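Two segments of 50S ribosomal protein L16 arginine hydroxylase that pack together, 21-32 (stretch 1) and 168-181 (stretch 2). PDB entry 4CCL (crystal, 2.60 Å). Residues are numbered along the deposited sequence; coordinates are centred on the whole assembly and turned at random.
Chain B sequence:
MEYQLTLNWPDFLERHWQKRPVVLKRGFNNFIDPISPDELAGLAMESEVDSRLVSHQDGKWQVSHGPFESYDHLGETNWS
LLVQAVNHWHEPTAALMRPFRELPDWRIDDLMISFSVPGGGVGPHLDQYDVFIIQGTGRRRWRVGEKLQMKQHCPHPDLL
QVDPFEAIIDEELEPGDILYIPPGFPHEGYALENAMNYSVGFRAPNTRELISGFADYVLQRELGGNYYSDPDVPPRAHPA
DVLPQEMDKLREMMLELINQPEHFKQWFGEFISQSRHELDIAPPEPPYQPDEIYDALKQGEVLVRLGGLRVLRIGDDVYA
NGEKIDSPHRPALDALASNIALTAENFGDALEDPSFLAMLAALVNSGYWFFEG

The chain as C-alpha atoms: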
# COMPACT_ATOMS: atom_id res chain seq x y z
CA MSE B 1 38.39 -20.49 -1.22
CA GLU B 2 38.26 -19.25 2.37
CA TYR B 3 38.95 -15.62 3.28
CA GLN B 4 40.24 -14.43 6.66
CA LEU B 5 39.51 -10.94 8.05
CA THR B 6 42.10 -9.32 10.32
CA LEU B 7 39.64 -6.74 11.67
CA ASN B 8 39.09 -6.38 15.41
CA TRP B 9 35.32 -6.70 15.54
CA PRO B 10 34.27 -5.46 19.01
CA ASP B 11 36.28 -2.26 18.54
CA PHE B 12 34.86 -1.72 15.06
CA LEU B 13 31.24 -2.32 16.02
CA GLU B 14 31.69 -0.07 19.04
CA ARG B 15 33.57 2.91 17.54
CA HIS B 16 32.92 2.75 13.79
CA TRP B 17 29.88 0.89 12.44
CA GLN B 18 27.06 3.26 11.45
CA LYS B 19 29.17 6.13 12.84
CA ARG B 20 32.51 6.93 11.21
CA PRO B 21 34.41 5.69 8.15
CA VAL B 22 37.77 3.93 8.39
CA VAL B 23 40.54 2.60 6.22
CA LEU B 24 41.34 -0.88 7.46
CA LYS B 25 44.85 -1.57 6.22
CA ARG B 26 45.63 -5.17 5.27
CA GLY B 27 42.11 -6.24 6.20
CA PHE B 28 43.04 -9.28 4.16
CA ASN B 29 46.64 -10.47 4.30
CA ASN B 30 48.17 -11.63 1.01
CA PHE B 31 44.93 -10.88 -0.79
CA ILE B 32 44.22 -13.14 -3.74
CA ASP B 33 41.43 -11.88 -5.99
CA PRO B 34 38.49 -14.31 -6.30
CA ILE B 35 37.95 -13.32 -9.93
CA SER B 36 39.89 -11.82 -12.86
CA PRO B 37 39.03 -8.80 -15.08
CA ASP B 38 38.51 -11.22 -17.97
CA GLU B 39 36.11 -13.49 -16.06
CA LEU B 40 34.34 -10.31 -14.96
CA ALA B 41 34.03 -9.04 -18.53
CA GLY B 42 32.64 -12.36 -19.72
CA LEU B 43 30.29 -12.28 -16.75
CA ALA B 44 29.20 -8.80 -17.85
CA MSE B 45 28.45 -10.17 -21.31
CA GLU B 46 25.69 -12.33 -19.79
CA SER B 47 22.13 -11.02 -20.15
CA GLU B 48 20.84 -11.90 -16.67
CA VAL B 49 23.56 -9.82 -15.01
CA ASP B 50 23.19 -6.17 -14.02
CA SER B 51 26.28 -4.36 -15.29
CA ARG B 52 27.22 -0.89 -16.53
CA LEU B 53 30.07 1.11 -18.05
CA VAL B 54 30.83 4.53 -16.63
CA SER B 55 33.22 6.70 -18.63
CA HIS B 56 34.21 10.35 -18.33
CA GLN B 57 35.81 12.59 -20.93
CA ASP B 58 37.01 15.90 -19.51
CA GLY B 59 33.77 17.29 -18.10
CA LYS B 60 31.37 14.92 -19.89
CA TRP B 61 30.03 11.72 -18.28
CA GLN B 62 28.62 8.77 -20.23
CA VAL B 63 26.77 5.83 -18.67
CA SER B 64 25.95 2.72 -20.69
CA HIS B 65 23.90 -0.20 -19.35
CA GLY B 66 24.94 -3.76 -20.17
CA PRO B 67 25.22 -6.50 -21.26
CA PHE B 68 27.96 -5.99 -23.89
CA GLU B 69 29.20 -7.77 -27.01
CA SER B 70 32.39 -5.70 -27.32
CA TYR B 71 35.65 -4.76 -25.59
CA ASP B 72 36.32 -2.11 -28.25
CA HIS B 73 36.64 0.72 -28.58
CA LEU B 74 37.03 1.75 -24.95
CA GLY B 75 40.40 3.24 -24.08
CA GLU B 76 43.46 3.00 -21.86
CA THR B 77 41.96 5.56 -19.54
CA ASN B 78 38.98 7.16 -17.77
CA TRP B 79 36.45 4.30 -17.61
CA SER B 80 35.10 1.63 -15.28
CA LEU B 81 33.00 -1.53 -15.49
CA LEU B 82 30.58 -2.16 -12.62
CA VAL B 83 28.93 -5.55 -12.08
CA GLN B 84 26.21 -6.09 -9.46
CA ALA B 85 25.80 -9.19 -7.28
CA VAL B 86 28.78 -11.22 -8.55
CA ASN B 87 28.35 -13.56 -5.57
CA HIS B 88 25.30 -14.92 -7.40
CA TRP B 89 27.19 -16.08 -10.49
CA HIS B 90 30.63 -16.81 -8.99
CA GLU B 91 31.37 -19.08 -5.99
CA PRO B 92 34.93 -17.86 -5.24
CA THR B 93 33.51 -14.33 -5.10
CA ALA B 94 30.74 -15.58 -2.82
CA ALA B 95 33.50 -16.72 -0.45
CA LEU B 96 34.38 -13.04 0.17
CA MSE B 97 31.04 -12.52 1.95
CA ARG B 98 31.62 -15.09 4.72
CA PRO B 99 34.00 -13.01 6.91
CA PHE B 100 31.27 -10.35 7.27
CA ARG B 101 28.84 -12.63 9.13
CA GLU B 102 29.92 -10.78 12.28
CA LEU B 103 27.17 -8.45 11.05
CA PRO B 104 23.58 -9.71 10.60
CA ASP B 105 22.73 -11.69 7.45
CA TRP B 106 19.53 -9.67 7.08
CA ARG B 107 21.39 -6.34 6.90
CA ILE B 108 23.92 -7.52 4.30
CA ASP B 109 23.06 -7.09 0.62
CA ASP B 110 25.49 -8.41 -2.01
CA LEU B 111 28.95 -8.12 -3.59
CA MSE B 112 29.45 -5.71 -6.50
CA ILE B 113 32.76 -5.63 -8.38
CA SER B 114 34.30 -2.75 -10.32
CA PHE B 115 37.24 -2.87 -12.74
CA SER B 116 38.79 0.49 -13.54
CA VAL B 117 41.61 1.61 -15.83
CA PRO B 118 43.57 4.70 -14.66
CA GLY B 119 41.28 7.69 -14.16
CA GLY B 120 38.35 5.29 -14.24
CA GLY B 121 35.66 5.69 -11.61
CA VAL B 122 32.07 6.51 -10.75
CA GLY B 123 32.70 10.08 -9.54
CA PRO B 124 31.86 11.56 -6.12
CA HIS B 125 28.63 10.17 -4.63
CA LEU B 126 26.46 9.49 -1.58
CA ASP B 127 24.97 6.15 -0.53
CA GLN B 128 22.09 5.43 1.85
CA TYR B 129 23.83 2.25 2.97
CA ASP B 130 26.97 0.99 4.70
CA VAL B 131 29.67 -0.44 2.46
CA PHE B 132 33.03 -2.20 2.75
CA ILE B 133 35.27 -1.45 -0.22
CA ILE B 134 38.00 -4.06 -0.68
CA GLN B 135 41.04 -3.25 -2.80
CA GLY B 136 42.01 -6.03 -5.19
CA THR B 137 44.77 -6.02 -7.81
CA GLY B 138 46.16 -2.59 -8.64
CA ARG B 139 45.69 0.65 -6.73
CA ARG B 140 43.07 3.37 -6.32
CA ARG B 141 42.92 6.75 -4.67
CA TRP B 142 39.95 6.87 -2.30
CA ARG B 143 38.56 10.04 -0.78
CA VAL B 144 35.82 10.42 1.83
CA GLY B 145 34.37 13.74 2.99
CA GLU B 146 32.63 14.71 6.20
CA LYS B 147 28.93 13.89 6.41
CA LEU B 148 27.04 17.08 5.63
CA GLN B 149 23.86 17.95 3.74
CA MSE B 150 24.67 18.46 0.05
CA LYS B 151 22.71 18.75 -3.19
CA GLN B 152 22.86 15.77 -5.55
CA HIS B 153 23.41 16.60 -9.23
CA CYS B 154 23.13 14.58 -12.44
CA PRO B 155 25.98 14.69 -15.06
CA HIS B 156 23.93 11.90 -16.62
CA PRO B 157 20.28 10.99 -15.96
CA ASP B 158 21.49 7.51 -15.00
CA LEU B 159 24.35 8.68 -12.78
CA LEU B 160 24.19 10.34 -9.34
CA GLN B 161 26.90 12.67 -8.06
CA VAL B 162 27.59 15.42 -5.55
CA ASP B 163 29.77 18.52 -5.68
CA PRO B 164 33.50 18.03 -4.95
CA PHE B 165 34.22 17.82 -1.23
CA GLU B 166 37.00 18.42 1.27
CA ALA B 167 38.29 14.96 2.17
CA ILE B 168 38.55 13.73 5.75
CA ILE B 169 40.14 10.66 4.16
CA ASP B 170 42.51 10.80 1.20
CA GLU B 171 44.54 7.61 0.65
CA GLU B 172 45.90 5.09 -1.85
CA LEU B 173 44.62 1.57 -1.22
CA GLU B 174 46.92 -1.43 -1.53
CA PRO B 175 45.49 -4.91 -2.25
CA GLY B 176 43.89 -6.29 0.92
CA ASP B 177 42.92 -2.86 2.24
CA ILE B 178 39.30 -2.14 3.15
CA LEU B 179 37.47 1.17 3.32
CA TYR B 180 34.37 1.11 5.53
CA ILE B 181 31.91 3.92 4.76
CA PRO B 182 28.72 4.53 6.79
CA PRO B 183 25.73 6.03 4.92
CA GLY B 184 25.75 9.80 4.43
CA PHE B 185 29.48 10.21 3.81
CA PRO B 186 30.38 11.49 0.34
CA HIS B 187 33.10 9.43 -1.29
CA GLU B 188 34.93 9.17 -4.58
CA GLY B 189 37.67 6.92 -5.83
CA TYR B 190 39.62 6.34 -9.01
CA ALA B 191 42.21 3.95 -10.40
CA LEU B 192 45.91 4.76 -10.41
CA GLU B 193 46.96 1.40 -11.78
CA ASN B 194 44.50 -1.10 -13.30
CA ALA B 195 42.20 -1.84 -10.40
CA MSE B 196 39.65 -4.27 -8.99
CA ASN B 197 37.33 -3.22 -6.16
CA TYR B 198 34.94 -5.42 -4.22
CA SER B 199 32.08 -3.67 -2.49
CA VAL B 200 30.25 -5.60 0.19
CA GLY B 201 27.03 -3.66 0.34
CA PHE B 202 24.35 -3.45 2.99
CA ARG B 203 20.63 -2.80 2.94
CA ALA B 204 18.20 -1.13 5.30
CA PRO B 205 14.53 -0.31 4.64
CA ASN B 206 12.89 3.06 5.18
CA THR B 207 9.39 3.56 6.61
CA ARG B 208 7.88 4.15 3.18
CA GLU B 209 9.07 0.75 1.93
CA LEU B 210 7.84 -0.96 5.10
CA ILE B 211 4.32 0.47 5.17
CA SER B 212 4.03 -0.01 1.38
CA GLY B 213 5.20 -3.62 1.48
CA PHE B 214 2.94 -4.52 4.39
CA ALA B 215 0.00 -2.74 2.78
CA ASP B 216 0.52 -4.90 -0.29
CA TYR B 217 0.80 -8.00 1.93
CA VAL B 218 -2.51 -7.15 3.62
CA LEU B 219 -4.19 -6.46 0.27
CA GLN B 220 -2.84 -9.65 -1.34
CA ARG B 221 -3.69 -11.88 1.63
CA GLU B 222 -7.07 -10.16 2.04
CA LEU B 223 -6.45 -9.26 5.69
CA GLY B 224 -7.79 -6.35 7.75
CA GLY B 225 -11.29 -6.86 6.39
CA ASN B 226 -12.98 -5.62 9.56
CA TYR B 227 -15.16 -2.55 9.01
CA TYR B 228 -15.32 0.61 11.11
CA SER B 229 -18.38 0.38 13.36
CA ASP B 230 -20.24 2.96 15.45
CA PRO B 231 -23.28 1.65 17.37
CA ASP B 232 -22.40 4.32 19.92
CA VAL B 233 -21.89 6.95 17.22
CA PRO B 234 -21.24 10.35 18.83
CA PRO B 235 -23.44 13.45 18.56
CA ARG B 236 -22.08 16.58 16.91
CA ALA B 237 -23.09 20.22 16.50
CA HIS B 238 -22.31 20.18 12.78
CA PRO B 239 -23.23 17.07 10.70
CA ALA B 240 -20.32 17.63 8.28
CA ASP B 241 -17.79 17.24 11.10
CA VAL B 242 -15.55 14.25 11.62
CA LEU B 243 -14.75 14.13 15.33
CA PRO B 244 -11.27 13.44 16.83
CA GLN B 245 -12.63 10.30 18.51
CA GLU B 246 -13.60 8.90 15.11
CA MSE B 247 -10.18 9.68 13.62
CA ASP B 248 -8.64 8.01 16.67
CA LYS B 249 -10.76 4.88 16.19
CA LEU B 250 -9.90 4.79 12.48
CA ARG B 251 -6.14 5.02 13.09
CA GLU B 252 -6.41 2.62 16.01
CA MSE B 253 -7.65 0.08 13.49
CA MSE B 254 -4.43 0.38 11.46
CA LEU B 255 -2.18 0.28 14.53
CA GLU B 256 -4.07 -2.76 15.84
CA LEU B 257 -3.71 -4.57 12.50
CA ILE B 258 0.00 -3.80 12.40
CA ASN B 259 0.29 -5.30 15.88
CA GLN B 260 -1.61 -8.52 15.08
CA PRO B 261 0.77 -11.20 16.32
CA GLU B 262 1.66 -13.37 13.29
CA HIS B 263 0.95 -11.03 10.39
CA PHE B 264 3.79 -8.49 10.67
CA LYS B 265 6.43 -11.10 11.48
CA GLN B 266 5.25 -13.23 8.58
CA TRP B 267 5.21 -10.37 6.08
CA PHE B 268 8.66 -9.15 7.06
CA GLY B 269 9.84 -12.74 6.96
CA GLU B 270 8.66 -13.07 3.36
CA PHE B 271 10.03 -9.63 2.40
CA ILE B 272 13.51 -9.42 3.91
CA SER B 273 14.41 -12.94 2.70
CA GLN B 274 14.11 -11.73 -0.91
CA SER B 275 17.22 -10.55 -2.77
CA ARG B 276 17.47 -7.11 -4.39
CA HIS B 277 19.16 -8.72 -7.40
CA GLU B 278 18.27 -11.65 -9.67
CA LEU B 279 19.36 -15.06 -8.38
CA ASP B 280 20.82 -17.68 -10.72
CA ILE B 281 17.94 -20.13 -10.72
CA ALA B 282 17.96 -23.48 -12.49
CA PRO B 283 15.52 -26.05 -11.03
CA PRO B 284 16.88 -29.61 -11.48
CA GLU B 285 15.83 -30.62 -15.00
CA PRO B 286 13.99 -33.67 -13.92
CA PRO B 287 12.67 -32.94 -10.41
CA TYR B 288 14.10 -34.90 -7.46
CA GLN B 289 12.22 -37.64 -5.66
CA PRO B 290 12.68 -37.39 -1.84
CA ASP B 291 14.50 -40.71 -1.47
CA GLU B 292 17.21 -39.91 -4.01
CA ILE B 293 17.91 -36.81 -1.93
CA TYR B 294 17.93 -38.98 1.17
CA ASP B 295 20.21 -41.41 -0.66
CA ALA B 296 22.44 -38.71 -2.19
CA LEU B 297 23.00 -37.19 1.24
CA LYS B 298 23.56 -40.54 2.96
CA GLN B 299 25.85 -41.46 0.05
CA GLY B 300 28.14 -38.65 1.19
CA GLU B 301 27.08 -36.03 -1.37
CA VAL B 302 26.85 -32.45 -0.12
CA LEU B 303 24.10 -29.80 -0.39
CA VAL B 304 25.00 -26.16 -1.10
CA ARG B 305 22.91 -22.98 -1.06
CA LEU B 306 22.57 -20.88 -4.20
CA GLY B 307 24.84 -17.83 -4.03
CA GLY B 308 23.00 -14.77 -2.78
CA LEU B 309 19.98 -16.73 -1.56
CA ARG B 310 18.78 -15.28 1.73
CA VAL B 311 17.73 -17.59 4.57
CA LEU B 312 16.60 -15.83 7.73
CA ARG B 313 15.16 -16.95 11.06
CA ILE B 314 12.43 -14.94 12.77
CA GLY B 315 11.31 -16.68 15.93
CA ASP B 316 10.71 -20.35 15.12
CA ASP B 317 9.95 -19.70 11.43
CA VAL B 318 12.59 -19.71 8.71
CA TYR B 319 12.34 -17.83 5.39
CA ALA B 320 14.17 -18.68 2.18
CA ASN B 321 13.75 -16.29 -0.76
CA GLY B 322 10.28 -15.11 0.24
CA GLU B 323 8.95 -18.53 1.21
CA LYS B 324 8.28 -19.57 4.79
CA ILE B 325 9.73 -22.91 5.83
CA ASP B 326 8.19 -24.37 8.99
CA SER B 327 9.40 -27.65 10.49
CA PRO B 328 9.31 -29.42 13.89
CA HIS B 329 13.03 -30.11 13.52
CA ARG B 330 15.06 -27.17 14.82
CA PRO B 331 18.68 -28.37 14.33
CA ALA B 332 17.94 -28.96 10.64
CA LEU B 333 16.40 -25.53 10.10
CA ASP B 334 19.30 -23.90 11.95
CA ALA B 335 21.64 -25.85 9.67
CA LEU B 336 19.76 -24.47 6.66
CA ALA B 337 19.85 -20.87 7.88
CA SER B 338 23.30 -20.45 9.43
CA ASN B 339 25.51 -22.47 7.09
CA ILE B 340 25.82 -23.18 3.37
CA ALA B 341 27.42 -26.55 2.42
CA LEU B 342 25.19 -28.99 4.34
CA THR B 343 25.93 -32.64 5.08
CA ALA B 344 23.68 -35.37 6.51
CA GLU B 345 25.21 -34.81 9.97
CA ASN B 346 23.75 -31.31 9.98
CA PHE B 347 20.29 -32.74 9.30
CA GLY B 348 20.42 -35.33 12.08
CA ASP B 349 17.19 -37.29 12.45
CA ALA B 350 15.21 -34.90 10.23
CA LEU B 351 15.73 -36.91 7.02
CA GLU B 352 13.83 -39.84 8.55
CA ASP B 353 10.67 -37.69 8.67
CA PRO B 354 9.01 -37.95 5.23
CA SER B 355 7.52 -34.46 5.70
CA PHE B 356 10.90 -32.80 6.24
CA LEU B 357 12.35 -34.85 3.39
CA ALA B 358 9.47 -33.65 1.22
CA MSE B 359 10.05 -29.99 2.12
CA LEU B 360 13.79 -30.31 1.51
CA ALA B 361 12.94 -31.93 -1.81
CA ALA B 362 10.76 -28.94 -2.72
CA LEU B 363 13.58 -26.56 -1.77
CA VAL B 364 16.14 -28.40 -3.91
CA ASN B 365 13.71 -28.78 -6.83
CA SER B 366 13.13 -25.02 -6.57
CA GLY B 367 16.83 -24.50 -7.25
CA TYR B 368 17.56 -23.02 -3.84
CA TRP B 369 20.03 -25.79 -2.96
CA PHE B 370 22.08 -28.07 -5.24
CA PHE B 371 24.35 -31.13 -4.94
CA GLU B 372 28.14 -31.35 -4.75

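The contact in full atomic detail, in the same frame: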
# COMPACT_ATOMS: atom_id res chain seq x y z
N PRO B 21 33.67 6.51 9.10
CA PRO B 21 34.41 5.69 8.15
C PRO B 21 35.83 5.38 8.59
O PRO B 21 36.42 6.14 9.36
CB PRO B 21 34.43 6.56 6.89
CG PRO B 21 34.37 7.95 7.40
CD PRO B 21 33.48 7.89 8.62
N VAL B 22 36.37 4.25 8.12
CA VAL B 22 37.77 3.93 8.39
C VAL B 22 38.43 3.30 7.18
O VAL B 22 37.77 2.74 6.31
CB VAL B 22 37.94 2.94 9.57
CG1 VAL B 22 38.80 3.57 10.66
CG2 VAL B 22 36.60 2.48 10.10
N VAL B 23 39.75 3.42 7.12
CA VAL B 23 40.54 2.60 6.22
C VAL B 23 41.13 1.48 7.06
O VAL B 23 41.88 1.74 8.01
CB VAL B 23 41.68 3.38 5.55
CG1 VAL B 23 42.54 2.44 4.72
CG2 VAL B 23 41.12 4.49 4.69
N LEU B 24 40.78 0.25 6.74
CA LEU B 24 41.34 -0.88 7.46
C LEU B 24 42.45 -1.42 6.58
O LEU B 24 42.20 -2.02 5.53
CB LEU B 24 40.26 -1.95 7.68
CG LEU B 24 38.94 -1.44 8.26
CD1 LEU B 24 37.84 -2.47 8.08
CD2 LEU B 24 39.09 -1.07 9.73
N LYS B 25 43.69 -1.22 7.02
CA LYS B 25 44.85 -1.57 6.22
C LYS B 25 45.14 -3.05 6.40
O LYS B 25 45.14 -3.56 7.52
CB LYS B 25 46.07 -0.75 6.65
CG LYS B 25 45.92 0.76 6.48
CD LYS B 25 46.85 1.30 5.41
CE LYS B 25 46.27 1.15 4.01
NZ LYS B 25 47.28 1.46 2.97
N ARG B 26 45.39 -3.73 5.28
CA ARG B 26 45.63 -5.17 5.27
C ARG B 26 44.51 -5.93 5.98
O ARG B 26 44.76 -6.81 6.79
CB ARG B 26 46.97 -5.51 5.94
CG ARG B 26 48.16 -4.74 5.38
CD ARG B 26 48.88 -5.52 4.29
NE ARG B 26 50.31 -5.62 4.56
CZ ARG B 26 50.95 -6.75 4.81
NH1 ARG B 26 50.29 -7.90 4.80
NH2 ARG B 26 52.26 -6.75 5.05
N GLY B 27 43.27 -5.55 5.67
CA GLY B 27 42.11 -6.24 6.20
C GLY B 27 42.22 -7.71 5.83
O GLY B 27 41.93 -8.59 6.63
N PHE B 28 42.65 -7.95 4.59
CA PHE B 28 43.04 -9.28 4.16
C PHE B 28 44.54 -9.31 3.91
O PHE B 28 45.07 -8.47 3.19
CB PHE B 28 42.29 -9.67 2.88
CG PHE B 28 40.81 -9.81 3.06
CD1 PHE B 28 40.28 -10.91 3.71
CD2 PHE B 28 39.95 -8.84 2.58
CE1 PHE B 28 38.92 -11.04 3.87
CE2 PHE B 28 38.59 -8.96 2.74
CZ PHE B 28 38.07 -10.06 3.39
N ASN B 29 45.22 -10.27 4.53
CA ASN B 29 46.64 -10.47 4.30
C ASN B 29 46.87 -11.34 3.08
O ASN B 29 46.18 -12.34 2.88
CB ASN B 29 47.30 -11.13 5.52
CG ASN B 29 47.21 -10.28 6.77
OD1 ASN B 29 47.12 -9.05 6.69
ND2 ASN B 29 47.24 -10.93 7.92
N ASN B 30 47.87 -10.96 2.27
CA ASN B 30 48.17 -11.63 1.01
C ASN B 30 46.90 -11.87 0.21
O ASN B 30 46.51 -13.01 -0.04
CB ASN B 30 48.88 -12.96 1.27
CG ASN B 30 50.10 -12.80 2.14
OD1 ASN B 30 50.16 -13.33 3.25
ND2 ASN B 30 51.09 -12.07 1.65
N PHE B 31 46.25 -10.78 -0.19
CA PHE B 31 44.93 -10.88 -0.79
C PHE B 31 45.01 -11.42 -2.21
O PHE B 31 45.68 -10.86 -3.07
CB PHE B 31 44.23 -9.52 -0.77
CG PHE B 31 42.86 -9.54 -1.37
CD1 PHE B 31 41.78 -10.09 -0.69
CD2 PHE B 31 42.64 -9.00 -2.63
CE1 PHE B 31 40.52 -10.11 -1.25
CE2 PHE B 31 41.38 -9.02 -3.20
CZ PHE B 31 40.32 -9.57 -2.51
N ILE B 32 44.29 -12.51 -2.43
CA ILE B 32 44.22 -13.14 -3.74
C ILE B 32 42.81 -12.94 -4.28
O ILE B 32 41.84 -13.41 -3.70
CB ILE B 32 44.53 -14.63 -3.67
CG1 ILE B 32 45.87 -14.86 -2.98
CG2 ILE B 32 44.52 -15.24 -5.07
CD1 ILE B 32 45.94 -16.15 -2.19
N ILE B 168 38.05 14.11 4.43
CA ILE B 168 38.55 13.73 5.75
C ILE B 168 39.37 12.45 5.63
O ILE B 168 40.08 12.06 6.56
CB ILE B 168 37.42 13.53 6.78
CG1 ILE B 168 36.57 12.31 6.44
CG2 ILE B 168 36.56 14.78 6.86
CD1 ILE B 168 35.47 12.04 7.44
N ILE B 169 39.26 11.78 4.48
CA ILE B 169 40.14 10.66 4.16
C ILE B 169 40.64 10.79 2.73
O ILE B 169 39.84 10.84 1.81
CB ILE B 169 39.43 9.30 4.32
CG1 ILE B 169 39.12 9.01 5.79
CG2 ILE B 169 40.27 8.18 3.74
CD1 ILE B 169 38.33 7.73 6.02
N ASP B 170 41.95 10.88 2.54
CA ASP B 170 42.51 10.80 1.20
C ASP B 170 43.67 9.81 1.23
O ASP B 170 44.71 10.10 1.83
CB ASP B 170 42.99 12.18 0.75
CG ASP B 170 43.28 12.26 -0.74
OD1 ASP B 170 43.70 11.23 -1.33
OD2 ASP B 170 43.10 13.34 -1.33
N GLU B 171 43.53 8.67 0.55
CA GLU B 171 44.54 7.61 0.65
C GLU B 171 44.62 6.76 -0.62
O GLU B 171 43.70 6.74 -1.43
CB GLU B 171 44.27 6.69 1.85
CG GLU B 171 44.41 7.35 3.22
CD GLU B 171 44.56 6.35 4.35
OE1 GLU B 171 45.07 5.24 4.10
OE2 GLU B 171 44.15 6.67 5.49
N GLU B 172 45.74 6.06 -0.77
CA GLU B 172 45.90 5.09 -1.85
C GLU B 172 45.80 3.69 -1.26
O GLU B 172 46.54 3.34 -0.34
CB GLU B 172 47.25 5.26 -2.53
CG GLU B 172 47.48 6.63 -3.12
CD GLU B 172 48.92 6.83 -3.55
OE1 GLU B 172 49.80 6.10 -3.05
OE2 GLU B 172 49.18 7.72 -4.39
N LEU B 173 44.88 2.88 -1.79
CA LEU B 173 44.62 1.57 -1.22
C LEU B 173 45.43 0.46 -1.88
O LEU B 173 45.41 0.29 -3.10
CB LEU B 173 43.12 1.25 -1.27
CG LEU B 173 42.29 1.59 -0.03
CD1 LEU B 173 42.64 2.97 0.52
CD2 LEU B 173 40.81 1.50 -0.32
N GLU B 174 46.16 -0.29 -1.06
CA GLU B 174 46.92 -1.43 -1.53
C GLU B 174 46.00 -2.65 -1.49
O GLU B 174 45.01 -2.64 -0.76
CB GLU B 174 48.14 -1.65 -0.64
CG GLU B 174 48.89 -0.36 -0.26
CD GLU B 174 49.74 0.20 -1.38
OE1 GLU B 174 49.66 -0.32 -2.52
OE2 GLU B 174 50.50 1.16 -1.13
N PRO B 175 46.31 -3.69 -2.29
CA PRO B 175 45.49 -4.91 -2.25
C PRO B 175 45.37 -5.49 -0.84
O PRO B 175 46.38 -5.65 -0.15
CB PRO B 175 46.25 -5.88 -3.16
CG PRO B 175 47.61 -5.26 -3.38
CD PRO B 175 47.38 -3.79 -3.29
N GLY B 176 44.15 -5.80 -0.42
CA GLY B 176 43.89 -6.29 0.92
C GLY B 176 43.30 -5.23 1.83
O GLY B 176 42.71 -5.55 2.87
N ASP B 177 43.46 -3.96 1.46
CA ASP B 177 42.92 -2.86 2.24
C ASP B 177 41.40 -2.77 2.09
O ASP B 177 40.84 -3.11 1.04
CB ASP B 177 43.56 -1.53 1.83
CG ASP B 177 45.06 -1.51 2.08
OD1 ASP B 177 45.53 -2.24 2.98
OD2 ASP B 177 45.76 -0.76 1.37
N ILE B 178 40.75 -2.31 3.15
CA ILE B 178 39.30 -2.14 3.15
C ILE B 178 38.93 -0.74 3.62
O ILE B 178 39.49 -0.24 4.59
CB ILE B 178 38.62 -3.16 4.08
CG1 ILE B 178 39.13 -4.56 3.79
CG2 ILE B 178 37.10 -3.10 3.92
CD1 ILE B 178 38.67 -5.58 4.79
N LEU B 179 38.00 -0.12 2.91
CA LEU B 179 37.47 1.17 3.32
C LEU B 179 36.01 1.01 3.74
O LEU B 179 35.14 0.78 2.90
CB LEU B 179 37.58 2.17 2.18
CG LEU B 179 36.91 3.54 2.34
CD1 LEU B 179 37.50 4.29 3.53
CD2 LEU B 179 37.05 4.36 1.07
N TYR B 180 35.74 1.15 5.04
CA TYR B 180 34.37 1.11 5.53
C TYR B 180 33.77 2.51 5.54
O TYR B 180 34.30 3.42 6.18
CB TYR B 180 34.27 0.53 6.94
CG TYR B 180 32.91 0.81 7.56
CD1 TYR B 180 31.78 0.14 7.11
CD2 TYR B 180 32.76 1.77 8.56
CE1 TYR B 180 30.54 0.41 7.64
CE2 TYR B 180 31.51 2.03 9.09
CZ TYR B 180 30.41 1.35 8.63
OH TYR B 180 29.17 1.61 9.16
N ILE B 181 32.67 2.67 4.80
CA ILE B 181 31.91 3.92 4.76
C ILE B 181 30.47 3.76 5.28
O ILE B 181 29.70 3.00 4.70
CB ILE B 181 31.88 4.51 3.35
CG1 ILE B 181 33.28 4.46 2.72
CG2 ILE B 181 31.34 5.93 3.38
CD1 ILE B 181 33.33 4.87 1.27

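Pro-21 opens the contact with its ring. CG lies 4.2 Å from Ile-168 CD1, and CB lies 4.2 Å from Ile-169 CD1. Val-22 to Leu-24 then form a short antiparallel ladder with Ile-178 to Tyr-180. Val-22 and Tyr-180 are a hydrogen-bonded pair: Val-22 N donates to Tyr-180 O (3.0 Å), and Tyr-180 N donates to Val-22 O (2.9 Å). Val-22 CG2 meets the edge of the Tyr-180 ring, 4.2 Å from CD2. Val-23 pairs with Leu-179 without hydrogen bonds, and its side chain points to the other face. There CG2 packs on Leu-179 CD1 (3.8 Å) and Ile-169 CG2 (3.9 Å). Leu-24 restores the bonding: its N reaches Ile-178 O at 2.6 Å, and Ile-178 N reaches Leu-24 O at 2.8 Å.

A type II turn, Leu-24 to Gly-27, ends the pairing. Asp-177 holds it with both carboxylate oxygens. OD2 forms a salt bridge with Lys-25 NZ (3.1 Å), and OD1 accepts from Arg-26 N (2.7 Å). Gly-27 has no room for a side chain, since an ideal CB would sit 2.3 Å from Ile-178 CD1. Phe-28 N donates to Gly-176 O at 3.0 Å, while Phe-28 CE2 lies 4.0 Å from Ile-178 CD1. Phe-31 closes the contact, with CB 3.7 Å from Gly-176 CA.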